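Long-range contacts in HMG-CoA Lyase (Bacillus subtilis subsp. subtilis, PDB 1YDO), which belongs to the HMGL-like protein family and is built on a TIM-barrel fold: residues 5-10 with 226-231; 40-45 with 266-271; 139-144 with 173-178. One frame throughout, in Å; residues are numbered along the deposited sequence.

All three contacts belong to one TIM barrel. Contact 1 closes its wall by pairing strand 8-11 with strand 229-232. Contact 2, centred about 12 Å from contact 1, joins loops beside strand 8-11. Contact 3 pairs two strands farther round the same sheet, its centre about 14 Å from that of contact 1 and about 21 Å from that of contact 2. Polar side chains tie contacts 1 and 3 together: Lys10 NZ lies 2.6 Å from Glu173 OE1, and Asp231 OD2 lies 2.6 Å from Arg139 NH2, both as salt bridges. Tyr44 of segment 40-45 adds a cation-pi contact to Lys10. Contacts 1 and 2 also share apolar packing, with Ile9 against Leu42 and Val268.

Contact 1 (5-10 with 226-231); sequences KKVTIK and GITVFD
Val7 and Phe230 are brought together by their first torsions: Val7 CG1 stands anti to its backbone N (chi1 163°), while Phe230 CG is anti to its own carbonyl carbon (chi1 -67°). The methyl comes to the rim of the ring, Val7 CG1 lying in the ring plane 3.7 Å from Phe230 CD2. Val7 CG2 packs on Thr228 CB at 3.9 Å.

Beyond this pair the two chains run parallel as the first and last strands of a TIM barrel, with Thr8 opposite Val229, Ile9 opposite Phe230 and Lys10 opposite Asp231. The ladder starts with a weak bond from Thr8 N to Thr228 O, to which Thr8 OG1 adds a second weak bond. It then strengthens: Phe230 N donates to Thr8 O at 3.1 Å, and Lys10 N to Phe230 O at 2.7 Å, the latter with an N-H...O angle of 157°.

Ile9 and Phe230 turn outward, Ile9 to helix 252-261 and Phe230 to helix 215-225. On the other face Thr8 OG1 lies beside Val229 CG2, 4.0 Å away, both side chains pointing the same way. The extended chain of Lys10 leads away from the sheet and crosses Val229 at an angle, its CE 3.9 Å from Val229 CG1. At its root, Lys10 CB is 3.3 Å from Asp231 OD2, yet the charged ends part, with Lys10 NZ 5.9 Å from that oxygen.

Lys10 is instead paired with Glu173, and Asp231 with Arg139 and Ser175. The facing lysine and aspartate are thus balanced by separate partners across the barrel, and their opposite charges probably add only a longer-range attraction to a seam held chiefly by its backbone.

Contact 2 (40-45 with 266-271); sequences TGLSYI and TNVKLE
The peptide group linking Thr40 to Gly41 is the flat unit on which segment 266-271 settles. Lys269 CD lies to one face of it, 3.7 Å from Thr40 O, and Val268 CG1 to the opposite face, 4.1 Å from the same oxygen. Between them, Lys269 N reaches the rim and donates to Thr40 O at 3.1 Å, nearly along the C=O axis and with an N-H...O angle of 151°.

In the TIM barrel, segment 40-45 holds the turn after helix 27-38 and the first residues of strand 44-49, and segment 266-271 leads into helix 270-284. Lys269 occupies the N-cap position of that helix and is also the centre of an inverse gamma turn; its N-H bond to Thr40 O joins the start of the helix to the turn before strand 44-49. The bend of the lysine chain at chi2 (147°) brings CD to that face, above and to the side of the oxygen.

Gly41, at a positive phi (126°), has no side chain to separate the two backbones, and its CA comes within 4.2 Å of Val268 CA. Thr40 touches Lys272 and Leu273 of helix 270-284, while Leu42 and Val268 both reach Ile9 of strand 8-11, extending the apolar layer behind the first strand. Within that layer the two side chains cross obliquely, and the methyl Val268 CG2 rests 4.0 Å from Leu42 CD2.

Contact 3 (139-144 with 173-178); sequences RAYLST and ELSLGD
Arg139 lies side by side with Glu173, both side chains extended and pointing the same way. Arg139 CG is anti to the backbone N (chi1 -176°) and the chain runs extended from there to NE, which lies 3.4 Å from Glu173 OE1 in a salt bridge, the guanidinium and carboxylate planes turned 66° apart. Ser175 OG sits over one face of the guanidinium, 3.6 Å from Arg139 NH2. Asp231 binds both Arg139 and Ser175, and Lys10 binds Glu173, so each of these polar ends has a further partner from strand 8-11 or 229-232.

Ala140 carries the straightest pair of bonds: its N donates to Glu173 O at 2.9 Å, and its O accepts from Ser175 N at 2.7 Å, both at 168°. Tyr141 faces the barrel interior, with CE1 3.5 Å from Ser175 OG. Leu142 continues the ladder through N to Ser175 O and O to Gly177 N, while Leu142 CB packs 3.5 Å from Leu174 CD2. Past Ser143 the chains diverge, and Thr144 N turns to Thr179 OG1.

These parallel strands and the helix 156-169 between them make a beta-alpha-beta unit of the TIM barrel; the helix covers the outward face, where Ser163 meets Leu142 and Leu174, and Phe167 meets Leu174. Strand 97-103 continues the sheet beside 137-143, and strand 204-207 beside 174-177.

Contact 1 (5-10 with 226-231)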
# COMPACT_ATOMS: atom_id res chain seq x y z
N LYS A 5 15.41 5.09 14.56
CA LYS A 5 14.82 4.50 15.76
C LYS A 5 13.45 5.08 16.08
O LYS A 5 12.57 4.38 16.58
CB LYS A 5 15.74 4.70 16.97
CG LYS A 5 17.01 3.84 16.94
CD LYS A 5 16.69 2.36 17.12
CE LYS A 5 17.95 1.50 17.07
NZ LYS A 5 17.59 0.07 17.30
N LYS A 6 13.28 6.37 15.80
CA LYS A 6 12.02 7.03 16.09
C LYS A 6 11.61 7.94 14.93
O LYS A 6 12.45 8.59 14.30
CB LYS A 6 12.15 7.83 17.39
CG LYS A 6 10.85 8.00 18.17
CD LYS A 6 9.94 9.02 17.52
CE LYS A 6 8.65 9.21 18.31
NZ LYS A 6 7.83 10.37 17.81
N VAL A 7 10.31 7.95 14.64
CA VAL A 7 9.78 8.76 13.56
C VAL A 7 8.50 9.42 13.97
O VAL A 7 7.56 8.75 14.37
CB VAL A 7 9.53 7.93 12.32
CG1 VAL A 7 8.61 8.67 11.38
CG2 VAL A 7 10.85 7.63 11.63
N THR A 8 8.46 10.74 13.85
CA THR A 8 7.27 11.51 14.21
C THR A 8 6.27 11.62 13.07
O THR A 8 6.59 12.12 11.99
CB THR A 8 7.65 12.91 14.69
OG1 THR A 8 8.91 13.27 14.12
CG2 THR A 8 7.76 12.94 16.21
N ILE A 9 5.05 11.15 13.32
CA ILE A 9 3.98 11.20 12.34
C ILE A 9 2.96 12.27 12.73
O ILE A 9 2.54 12.35 13.88
CB ILE A 9 3.22 9.87 12.22
CG1 ILE A 9 2.39 9.66 13.46
CG2 ILE A 9 4.17 8.70 12.04
CD1 ILE A 9 1.25 8.76 13.21
N LYS A 10 2.54 13.07 11.75
CA LYS A 10 1.57 14.13 12.00
C LYS A 10 0.18 13.84 11.42
O LYS A 10 0.04 13.54 10.25
CB LYS A 10 2.13 15.44 11.43
CG LYS A 10 3.51 15.76 12.00
CD LYS A 10 3.92 17.20 11.76
CE LYS A 10 5.20 17.53 12.51
NZ LYS A 10 5.59 18.94 12.29
N GLY A 226 16.42 9.21 5.22
CA GLY A 226 16.61 9.97 6.45
C GLY A 226 15.41 10.75 6.99
O GLY A 226 15.39 11.13 8.16
N ILE A 227 14.42 10.99 6.15
CA ILE A 227 13.23 11.72 6.59
C ILE A 227 12.64 10.97 7.78
O ILE A 227 12.63 9.74 7.79
CB ILE A 227 12.16 11.80 5.46
CG1 ILE A 227 12.52 12.88 4.44
CG2 ILE A 227 10.82 12.13 6.04
CD1 ILE A 227 13.68 12.54 3.59
N THR A 228 12.16 11.69 8.78
CA THR A 228 11.59 11.04 9.95
C THR A 228 10.26 11.66 10.34
O THR A 228 9.72 11.42 11.42
CB THR A 228 12.57 11.13 11.16
OG1 THR A 228 12.83 12.52 11.47
CG2 THR A 228 13.90 10.44 10.84
N VAL A 229 9.72 12.47 9.43
CA VAL A 229 8.45 13.13 9.66
C VAL A 229 7.47 12.76 8.56
O VAL A 229 7.72 13.00 7.37
CB VAL A 229 8.63 14.66 9.68
CG1 VAL A 229 7.33 15.34 10.07
CG2 VAL A 229 9.74 15.02 10.62
N PHE A 230 6.35 12.18 8.94
CA PHE A 230 5.37 11.80 7.93
C PHE A 230 3.97 12.20 8.31
O PHE A 230 3.56 12.04 9.46
CB PHE A 230 5.46 10.31 7.69
CG PHE A 230 6.75 9.88 7.05
CD1 PHE A 230 6.92 9.96 5.67
CD2 PHE A 230 7.80 9.43 7.84
CE1 PHE A 230 8.13 9.58 5.08
CE2 PHE A 230 9.01 9.05 7.26
CZ PHE A 230 9.18 9.13 5.87
N ASP A 231 3.25 12.74 7.34
CA ASP A 231 1.88 13.17 7.56
C ASP A 231 0.94 12.04 7.24
O ASP A 231 1.18 11.28 6.30
CB ASP A 231 1.58 14.36 6.66
CG ASP A 231 2.29 15.61 7.10
OD1 ASP A 231 2.24 16.61 6.35
OD2 ASP A 231 2.88 15.60 8.20

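Contact 2 (40-45 with 266-271)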
# COMPACT_ATOMS: atom_id res chain seq x y z
N THR A 40 -4.40 9.83 21.90
CA THR A 40 -4.13 8.63 21.14
C THR A 40 -2.63 8.32 21.17
O THR A 40 -2.19 7.18 21.03
CB THR A 40 -4.60 8.81 19.70
OG1 THR A 40 -4.89 7.53 19.13
CG2 THR A 40 -3.54 9.51 18.87
N GLY A 41 -1.84 9.37 21.38
CA GLY A 41 -0.41 9.19 21.43
C GLY A 41 0.21 10.14 20.43
O GLY A 41 1.38 10.51 20.54
N LEU A 42 -0.58 10.53 19.44
CA LEU A 42 -0.09 11.47 18.44
C LEU A 42 0.35 12.73 19.18
O LEU A 42 -0.20 13.07 20.22
CB LEU A 42 -1.22 11.80 17.46
CG LEU A 42 -1.57 10.75 16.40
CD1 LEU A 42 -2.92 11.06 15.81
CD2 LEU A 42 -0.50 10.74 15.32
N SER A 43 1.35 13.42 18.64
CA SER A 43 1.87 14.64 19.25
C SER A 43 1.66 15.85 18.35
O SER A 43 2.22 16.92 18.61
CB SER A 43 3.36 14.49 19.54
OG SER A 43 4.10 14.50 18.34
N TYR A 44 0.88 15.70 17.29
CA TYR A 44 0.64 16.79 16.36
C TYR A 44 -0.67 16.54 15.63
O TYR A 44 -0.89 15.46 15.11
CB TYR A 44 1.79 16.88 15.38
CG TYR A 44 1.69 18.03 14.42
CD1 TYR A 44 0.85 17.97 13.32
CD2 TYR A 44 2.50 19.15 14.58
CE1 TYR A 44 0.82 19.00 12.39
CE2 TYR A 44 2.48 20.19 13.66
CZ TYR A 44 1.64 20.11 12.55
OH TYR A 44 1.65 21.10 11.60
N ILE A 45 -1.54 17.55 15.59
CA ILE A 45 -2.83 17.40 14.94
C ILE A 45 -3.34 18.69 14.31
O ILE A 45 -3.56 19.66 15.02
CB ILE A 45 -3.89 16.99 15.94
CG1 ILE A 45 -3.46 15.75 16.71
CG2 ILE A 45 -5.20 16.77 15.23
CD1 ILE A 45 -4.52 15.28 17.69
N THR A 266 6.83 5.35 17.33
CA THR A 266 5.97 6.44 16.89
C THR A 266 5.23 6.98 18.10
O THR A 266 4.52 7.98 18.03
CB THR A 266 4.94 5.97 15.85
OG1 THR A 266 3.94 5.18 16.49
CG2 THR A 266 5.60 5.14 14.76
N ASN A 267 5.39 6.30 19.23
CA ASN A 267 4.72 6.71 20.45
C ASN A 267 3.21 6.81 20.27
O ASN A 267 2.54 7.48 21.06
CB ASN A 267 5.25 8.05 20.95
CG ASN A 267 6.69 7.96 21.43
OD1 ASN A 267 7.08 7.03 22.15
ND2 ASN A 267 7.50 8.94 21.05
N VAL A 268 2.70 6.16 19.24
CA VAL A 268 1.27 6.17 19.00
C VAL A 268 0.66 4.82 19.38
O VAL A 268 1.09 3.79 18.89
CB VAL A 268 0.95 6.47 17.54
CG1 VAL A 268 -0.55 6.50 17.32
CG2 VAL A 268 1.56 7.80 17.16
N LYS A 269 -0.33 4.84 20.25
CA LYS A 269 -0.99 3.61 20.65
C LYS A 269 -2.01 3.23 19.58
O LYS A 269 -3.18 3.60 19.64
CB LYS A 269 -1.66 3.80 21.99
CG LYS A 269 -0.68 4.29 23.06
CD LYS A 269 -1.35 5.22 24.07
CE LYS A 269 -0.32 5.91 24.96
NZ LYS A 269 -0.90 6.98 25.83
N LEU A 270 -1.53 2.48 18.59
CA LEU A 270 -2.34 2.03 17.45
C LEU A 270 -3.76 1.63 17.82
O LEU A 270 -4.73 2.07 17.19
CB LEU A 270 -1.63 0.87 16.75
CG LEU A 270 -2.21 0.42 15.41
CD1 LEU A 270 -2.34 1.60 14.47
CD2 LEU A 270 -1.30 -0.65 14.82
N GLU A 271 -3.89 0.78 18.83
CA GLU A 271 -5.19 0.32 19.29
C GLU A 271 -6.15 1.50 19.39
O GLU A 271 -7.22 1.50 18.77
CB GLU A 271 -5.03 -0.36 20.66
CG GLU A 271 -6.28 -1.06 21.19
CD GLU A 271 -7.12 -0.18 22.12
OE1 GLU A 271 -8.24 -0.61 22.51
OE2 GLU A 271 -6.65 0.93 22.46

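Contact 3 (139-144 with 173-178)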
# COMPACT_ATOMS: atom_id res chain seq x y z
N ARG A 139 5.04 26.14 9.83
CA ARG A 139 5.32 24.99 8.99
C ARG A 139 4.78 25.29 7.60
O ARG A 139 3.69 25.85 7.48
CB ARG A 139 4.62 23.77 9.56
CG ARG A 139 4.92 22.50 8.82
CD ARG A 139 3.85 21.49 9.12
NE ARG A 139 4.27 20.15 8.75
CZ ARG A 139 3.44 19.13 8.63
NH1 ARG A 139 2.15 19.30 8.84
NH2 ARG A 139 3.93 17.93 8.31
N ALA A 140 5.53 24.91 6.57
CA ALA A 140 5.12 25.15 5.19
C ALA A 140 4.69 23.86 4.50
O ALA A 140 5.27 22.79 4.70
CB ALA A 140 6.25 25.82 4.41
N TYR A 141 3.67 23.99 3.66
CA TYR A 141 3.11 22.88 2.91
C TYR A 141 3.33 23.10 1.43
O TYR A 141 2.51 23.74 0.78
CB TYR A 141 1.61 22.80 3.17
CG TYR A 141 1.18 21.61 3.98
CD1 TYR A 141 1.40 20.32 3.52
CD2 TYR A 141 0.54 21.78 5.22
CE1 TYR A 141 1.00 19.23 4.24
CE2 TYR A 141 0.13 20.68 5.96
CZ TYR A 141 0.37 19.41 5.46
OH TYR A 141 -0.02 18.31 6.17
N LEU A 142 4.42 22.59 0.89
CA LEU A 142 4.68 22.77 -0.53
C LEU A 142 3.99 21.61 -1.26
O LEU A 142 4.31 20.45 -1.03
CB LEU A 142 6.18 22.74 -0.78
CG LEU A 142 6.68 23.61 -1.92
CD1 LEU A 142 8.16 23.34 -2.13
CD2 LEU A 142 5.90 23.34 -3.18
N SER A 143 3.04 21.91 -2.13
CA SER A 143 2.35 20.84 -2.82
C SER A 143 2.81 20.67 -4.25
O SER A 143 3.59 21.47 -4.76
CB SER A 143 0.84 21.06 -2.79
OG SER A 143 0.50 22.24 -3.47
N THR A 144 2.32 19.60 -4.87
CA THR A 144 2.62 19.24 -6.24
C THR A 144 4.12 19.14 -6.52
O THR A 144 4.59 19.49 -7.60
CB THR A 144 1.92 20.23 -7.22
OG1 THR A 144 1.94 19.69 -8.54
CG2 THR A 144 2.61 21.56 -7.23
N GLU A 173 9.66 23.69 9.31
CA GLU A 173 9.54 22.42 8.61
C GLU A 173 8.86 22.59 7.26
O GLU A 173 7.84 23.25 7.14
CB GLU A 173 8.71 21.47 9.46
CG GLU A 173 8.82 20.04 9.05
CD GLU A 173 8.32 19.12 10.13
OE1 GLU A 173 7.10 18.89 10.20
OE2 GLU A 173 9.15 18.63 10.93
N LEU A 174 9.44 21.99 6.23
CA LEU A 174 8.87 22.09 4.91
C LEU A 174 8.27 20.74 4.55
O LEU A 174 8.98 19.77 4.30
CB LEU A 174 9.95 22.49 3.92
CG LEU A 174 9.52 23.22 2.66
CD1 LEU A 174 10.73 23.32 1.74
CD2 LEU A 174 8.40 22.48 1.95
N SER A 175 6.94 20.66 4.50
CA SER A 175 6.29 19.40 4.19
C SER A 175 6.02 19.28 2.71
O SER A 175 5.17 19.99 2.17
CB SER A 175 4.98 19.28 4.99
OG SER A 175 4.30 18.09 4.69
N LEU A 176 6.75 18.38 2.06
CA LEU A 176 6.61 18.13 0.62
C LEU A 176 5.49 17.13 0.38
O LEU A 176 5.44 16.10 1.02
CB LEU A 176 7.91 17.54 0.07
CG LEU A 176 9.17 18.26 0.53
CD1 LEU A 176 10.37 17.48 0.08
CD2 LEU A 176 9.18 19.68 -0.01
N GLY A 177 4.60 17.43 -0.56
CA GLY A 177 3.52 16.52 -0.78
C GLY A 177 3.32 15.99 -2.19
O GLY A 177 3.72 16.59 -3.18
N ASP A 178 2.67 14.83 -2.25
CA ASP A 178 2.35 14.16 -3.50
C ASP A 178 0.86 14.38 -3.73
O ASP A 178 0.04 13.53 -3.41
CB ASP A 178 2.62 12.66 -3.38
CG ASP A 178 2.40 11.92 -4.69
OD1 ASP A 178 2.41 10.67 -4.68
OD2 ASP A 178 2.22 12.60 -5.73